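Local coordinates for probable antibiotics synthesis protein (PDB 1V70), which is a small cupin-domain protein that probably binds a metal ion and may take part in antibiotic synthesis, at the interface of chains A and B. Numbering follows the deposited sequence. Chains: chain A/B, probable antibiotics synthesis protein.

Contact 1: the interface of chains A and B. Residues chain A 69, 71, 75-77; chain B 3-5.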
ATOM      1  N   ALA A  69      -4.766  18.175  -1.618  1.00 11.33           N
ATOM      2  CA  ALA A  69      -3.784  17.851  -2.637  1.00 10.96           C
ATOM      3  C   ALA A  69      -4.422  17.049  -3.755  1.00 11.25           C
ATOM      4  O   ALA A  69      -5.427  16.360  -3.549  1.00 12.55           O
ATOM      5  CB  ALA A  69      -2.643  17.048  -2.021  1.00 12.41           C
ATOM      6  N   LEU A  71      -4.014  14.027  -5.862  1.00 11.86           N
ATOM      7  CA  LEU A  71      -3.286  12.773  -5.846  1.00 13.58           C
ATOM      8  C   LEU A  71      -3.432  12.075  -7.196  1.00 13.24           C
ATOM      9  O   LEU A  71      -4.514  11.584  -7.534  1.00 14.85           O
ATOM     10  CB  LEU A  71      -3.838  11.888  -4.727  1.00 15.39           C
ATOM     11  CG  LEU A  71      -2.952  10.782  -4.154  1.00 15.85           C
ATOM     12  CD1 LEU A  71      -1.793  11.401  -3.371  1.00 18.24           C
ATOM     13  CD2 LEU A  71      -3.789   9.892  -3.247  1.00 17.22           C
ATOM     14  N   MET A  75       1.283   8.656  -6.539  1.00 10.50           N
ATOM     15  CA  MET A  75       1.404   9.535  -5.380  1.00 10.57           C
ATOM     16  C   MET A  75       0.674   8.979  -4.165  1.00 10.47           C
ATOM     17  O   MET A  75      -0.370   8.332  -4.295  1.00 10.21           O
ATOM     18  CB  MET A  75       0.848  10.923  -5.706  1.00 11.60           C
ATOM     19  CG  MET A  75       1.653  11.689  -6.746  1.00 13.23           C
ATOM     20  SD  MET A  75       0.876  13.241  -7.244  1.00 13.43           S
ATOM     21  CE  MET A  75       1.009  14.199  -5.729  1.00 15.13           C
ATOM     22  N   ALA A  76       1.232   9.237  -2.987  1.00  9.91           N
ATOM     23  CA  ALA A  76       0.646   8.788  -1.730  1.00  9.66           C
ATOM     24  C   ALA A  76       0.562   9.947  -0.744  1.00  9.92           C
ATOM     25  O   ALA A  76       1.431  10.828  -0.729  1.00 11.07           O
ATOM     26  CB  ALA A  76       1.482   7.655  -1.134  1.00 11.59           C
ATOM     27  N   ALA A  77      -0.482   9.937   0.078  1.00  9.54           N
ATOM     28  CA  ALA A  77      -0.699  10.967   1.089  1.00  9.13           C
ATOM     29  C   ALA A  77      -0.976  10.290   2.429  1.00  8.81           C
ATOM     30  O   ALA A  77      -1.721   9.305   2.499  1.00  8.91           O
ATOM     31  CB  ALA A  77      -1.871  11.854   0.693  1.00 11.24           C
TER
ATOM     32  N   ILE B   3       3.060  14.138   1.699  1.00 13.02           N
ATOM     33  CA  ILE B   3       2.659  13.609   0.405  1.00 13.28           C
ATOM     34  C   ILE B   3       3.917  13.394  -0.423  1.00 13.20           C
ATOM     35  O   ILE B   3       4.829  14.225  -0.421  1.00 13.99           O
ATOM     36  CB  ILE B   3       1.672  14.579  -0.293  1.00 16.93           C
ATOM     37  CG1 ILE B   3       1.209  13.995  -1.629  1.00 18.41           C
ATOM     38  CG2 ILE B   3       2.318  15.943  -0.465  1.00 19.56           C
ATOM     39  CD1 ILE B   3      -0.006  14.698  -2.204  1.00 20.18           C
ATOM     40  N   LYS B   4       3.979  12.262  -1.112  1.00 12.28           N
ATOM     41  CA  LYS B   4       5.153  11.921  -1.903  1.00 13.69           C
ATOM     42  C   LYS B   4       4.792  11.279  -3.228  1.00 14.73           C
ATOM     43  O   LYS B   4       3.765  10.612  -3.346  1.00 14.47           O
ATOM     44  CB  LYS B   4       6.033  10.931  -1.128  1.00 15.31           C
ATOM     45  CG  LYS B   4       6.618  11.451   0.178  1.00 18.66           C
ATOM     46  CD  LYS B   4       7.759  12.419  -0.081  1.00 20.22           C
ATOM     47  CE  LYS B   4       8.354  12.930   1.221  1.00 20.53           C
ATOM     48  NZ  LYS B   4       9.530  13.805   0.967  1.00 21.65           N
ATOM     49  N   ASP B   5       5.648  11.484  -4.223  1.00 14.99           N
ATOM     50  CA  ASP B   5       5.468  10.865  -5.527  1.00 15.10           C
ATOM     51  C   ASP B   5       6.420   9.674  -5.437  1.00 14.84           C
ATOM     52  O   ASP B   5       7.641   9.842  -5.523  1.00 15.49           O
ATOM     53  CB  ASP B   5       5.913  11.804  -6.651  1.00 16.68           C
ATOM     54  CG  ASP B   5       5.721  11.194  -8.029  1.00 19.45           C
ATOM     55  OD1 ASP B   5       5.588   9.954  -8.113  1.00 19.71           O
ATOM     56  OD2 ASP B   5       5.712  11.945  -9.027  1.00 20.85           O
TER
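A:Ala76 and B:Lys4 face each other as a pair of backbones, and two hydrogen bonds tie them in both directions. The amide N of A:Ala76 donates to the carbonyl O of B:Lys4 at 2.9 Å. In return the amide N of B:Lys4 reaches O of A:Ala76, also at 2.9 Å. This closed pair is the middle rung of an antiparallel ladder that also pairs A:Met75 with B:Asp5 and A:Ala77 with B:Ile3, so the main-chain pairing defines the register of the added strand.

The apolar part of the contact belongs to B:Ile3. Its CG1 stands anti to the backbone N (chi1 -178°) and the chain runs on nearly straight, which carries the CD1 methyl off the strand and over chain A. There CD1 of B:Ile3 meets the methyl CB of A:Ala69 at 3.5 Å. The thioether methyl CE of A:Met75 closes on CD1 of B:Ile3 at 3.7 Å, because a bend at chi3 (68°) folds the end of that chain back towards the isoleucine; the two side chains cross obliquely. A:Leu71 adds its CD1 at 3.9 Å from CD1 of B:Ile3, the two side chains passing in opposite directions. At the far end the CG methylene of A:Met75 lies against CA of B:Asp5, a looser touch.

In the fold, the N-terminal strand 2-5 of chain B is laid along strand 75-79 of chain A and extends its sheet, while B:Ile3 reaches across to A:Ala69 and A:Leu71 on strand 67-71, which precedes 75-79 in sequence and faces it.

Contact 2: the interface of chains A and B. Residues chain A 62, 64, 67-69, 77; chain B 1, 3.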
ATOM      1  N   VAL A  62      -7.362  14.789  -2.185  1.00 10.64           N
ATOM      2  CA  VAL A  62      -7.262  14.281  -0.825  1.00 10.80           C
ATOM      3  C   VAL A  62      -7.199  15.455   0.142  1.00 11.19           C
ATOM      4  O   VAL A  62      -6.495  16.438  -0.104  1.00 11.82           O
ATOM      5  CB  VAL A  62      -6.003  13.384  -0.632  1.00 10.49           C
ATOM      6  CG1 VAL A  62      -4.749  14.151  -1.006  0.50 13.15           C
ATOM      7  CG2 VAL A  62      -5.923  12.898   0.806  0.50  9.25           C
ATOM      8  N   VAL A  64      -6.462  16.502   4.128  1.00 10.37           N
ATOM      9  CA  VAL A  64      -5.893  16.080   5.402  1.00 11.69           C
ATOM     10  C   VAL A  64      -5.668  17.350   6.205  1.00 12.23           C
ATOM     11  O   VAL A  64      -4.879  18.209   5.811  1.00 13.27           O
ATOM     12  CB  VAL A  64      -4.544  15.346   5.234  1.00 11.77           C
ATOM     13  CG1 VAL A  64      -3.983  14.986   6.601  1.00 13.05           C
ATOM     14  CG2 VAL A  64      -4.734  14.088   4.394  1.00 12.97           C
ATOM     15  N   GLU A  67      -5.287  21.146   4.657  1.00 14.65           N
ATOM     16  CA  GLU A  67      -4.666  21.151   3.337  1.00 12.62           C
ATOM     17  C   GLU A  67      -5.310  20.127   2.402  1.00 11.76           C
ATOM     18  O   GLU A  67      -5.817  19.096   2.846  1.00 12.47           O
ATOM     19  CB  GLU A  67      -3.171  20.841   3.481  1.00 14.28           C
ATOM     20  CG  GLU A  67      -2.328  21.045   2.227  1.00 16.07           C
ATOM     21  CD  GLU A  67      -0.883  20.615   2.431  1.00 18.19           C
ATOM     22  OE1 GLU A  67       0.033  21.451   2.257  1.00 17.80           O
ATOM     23  OE2 GLU A  67      -0.660  19.432   2.766  1.00 19.11           O
ATOM     24  N   GLU A  68      -5.295  20.429   1.108  1.00 10.83           N
ATOM     25  CA  GLU A  68      -5.816  19.525   0.089  1.00 11.81           C
ATOM     26  C   GLU A  68      -4.727  19.322  -0.954  1.00 11.41           C
ATOM     27  O   GLU A  68      -3.867  20.189  -1.152  1.00 12.33           O
ATOM     28  CB  GLU A  68      -7.061  20.099  -0.589  1.00 14.03           C
ATOM     29  CG  GLU A  68      -8.282  20.151   0.303  1.00 16.70           C
ATOM     30  CD  GLU A  68      -9.523  20.569  -0.455  1.00 20.61           C
ATOM     31  OE1 GLU A  68      -9.472  21.611  -1.139  1.00 23.24           O
ATOM     32  OE2 GLU A  68     -10.544  19.858  -0.366  1.00 23.24           O
ATOM     33  N   ALA A  69      -4.766  18.175  -1.618  1.00 11.33           N
ATOM     34  CA  ALA A  69      -3.784  17.851  -2.637  1.00 10.96           C
ATOM     35  C   ALA A  69      -4.422  17.049  -3.755  1.00 11.25           C
ATOM     36  O   ALA A  69      -5.427  16.360  -3.549  1.00 12.55           O
ATOM     37  CB  ALA A  69      -2.643  17.048  -2.021  1.00 12.41           C
ATOM     38  N   ALA A  77      -0.482   9.937   0.078  1.00  9.54           N
ATOM     39  CA  ALA A  77      -0.699  10.967   1.089  1.00  9.13           C
ATOM     40  C   ALA A  77      -0.976  10.290   2.429  1.00  8.81           C
ATOM     41  O   ALA A  77      -1.721   9.305   2.499  1.00  8.91           O
ATOM     42  CB  ALA A  77      -1.871  11.854   0.693  1.00 11.24           C
TER
ATOM     43  N   MET B   1       0.038  18.226   5.134  1.00 16.28           N
ATOM     44  CA  MET B   1       0.068  16.738   5.084  1.00 14.67           C
ATOM     45  C   MET B   1       1.338  16.264   4.390  1.00 14.81           C
ATOM     46  O   MET B   1       1.922  16.981   3.569  1.00 14.61           O
ATOM     47  CB  MET B   1      -1.138  16.198   4.301  1.00 16.34           C
ATOM     48  CG  MET B   1      -0.956  16.240   2.781  1.00 15.04           C
ATOM     49  SD  MET B   1      -2.341  15.605   1.809  1.00 15.17           S
ATOM     50  CE  MET B   1      -3.413  17.039   1.815  1.00 13.14           C
ATOM     51  N   ILE B   3       3.060  14.138   1.699  1.00 13.02           N
ATOM     52  CA  ILE B   3       2.659  13.609   0.405  1.00 13.28           C
ATOM     53  C   ILE B   3       3.917  13.394  -0.423  1.00 13.20           C
ATOM     54  O   ILE B   3       4.829  14.225  -0.421  1.00 13.99           O
ATOM     55  CB  ILE B   3       1.672  14.579  -0.293  1.00 16.93           C
ATOM     56  CG1 ILE B   3       1.209  13.995  -1.629  1.00 18.41           C
ATOM     57  CG2 ILE B   3       2.318  15.943  -0.465  1.00 19.56           C
ATOM     58  CD1 ILE B   3      -0.006  14.698  -2.204  1.00 20.18           C
TER
HETATM   59  O   HOH W   1      -2.269  18.547   6.689  1.00 19.78           O
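B:Met1 and A:Glu67 are brought together by two quite different side-chain shapes. In B:Met1, CG sits between the backbone N and the carbonyl carbon (chi1 81°), and a turn at chi3 (82°) then swings the thioether methyl in towards strand 67-71. A:Glu67 has CG anti to its backbone N and an extended course beyond it that sets the carboxylate beside the amino terminus of B:Met1.

The polar contact is made there. The terminal N of B:Met1 donates to the carboxylate oxygen OE2 of A:Glu67 at 2.7 Å, approaching from above the carboxylate plane, 44° out of it. Since an N-terminal amine is likely to carry a positive charge, attraction to the carboxylate probably strengthens this bond. The O of water 1 lies 2.8 Å from N of B:Met1. The same water O is also 2.8 Å from the carbonyl O of A:Val64, linking the terminus to the end of strand 60-64.

The methionine chain is wedged between strands 60-64 and 67-71 on one side and A:Ala77 of strand 75-79 on another. The branch carbon CB of A:Val64 packs on CB of B:Met1 at 3.6 Å, and the CG2 methyl of A:Val64 touches the sulfur SD of B:Met1 at 3.8 Å. On another flank of SD is the methyl CB of A:Ala77, while CG1 of A:Val62 is a little more distant. The methyl CE of B:Met1 lies over the backbone of A:Glu67 and A:Glu68 and reaches CB of A:Ala69 at 3.9 Å, next to B:Ile3, which packs on the same alanine.

For the protein, the site holds the very first residue of one chain against its partner: amine held by a carboxylate and a water, side chain buried between the strands. It probably helps to keep the N-terminal arm in place in the two-chain assembly.

Contact 1 and contact 2 are neighbouring stretches of one N-terminal arm, with the centres of their C-alpha atoms about 7 Å apart. They share A:Ala69, A:Ala77 and B:Ile3, and both draw on strands 67-71 and 75-79 of chain A. Contact 1 sets the register through main-chain pairing; contact 2 secures the free end beyond it and brings in strand 60-64. Two-fold symmetry repeats both with the chains exchanged, so each subunit lends its arm to the other. Such reciprocal exchange suggests a genuine dimer, although the structure alone does not show the state in solution.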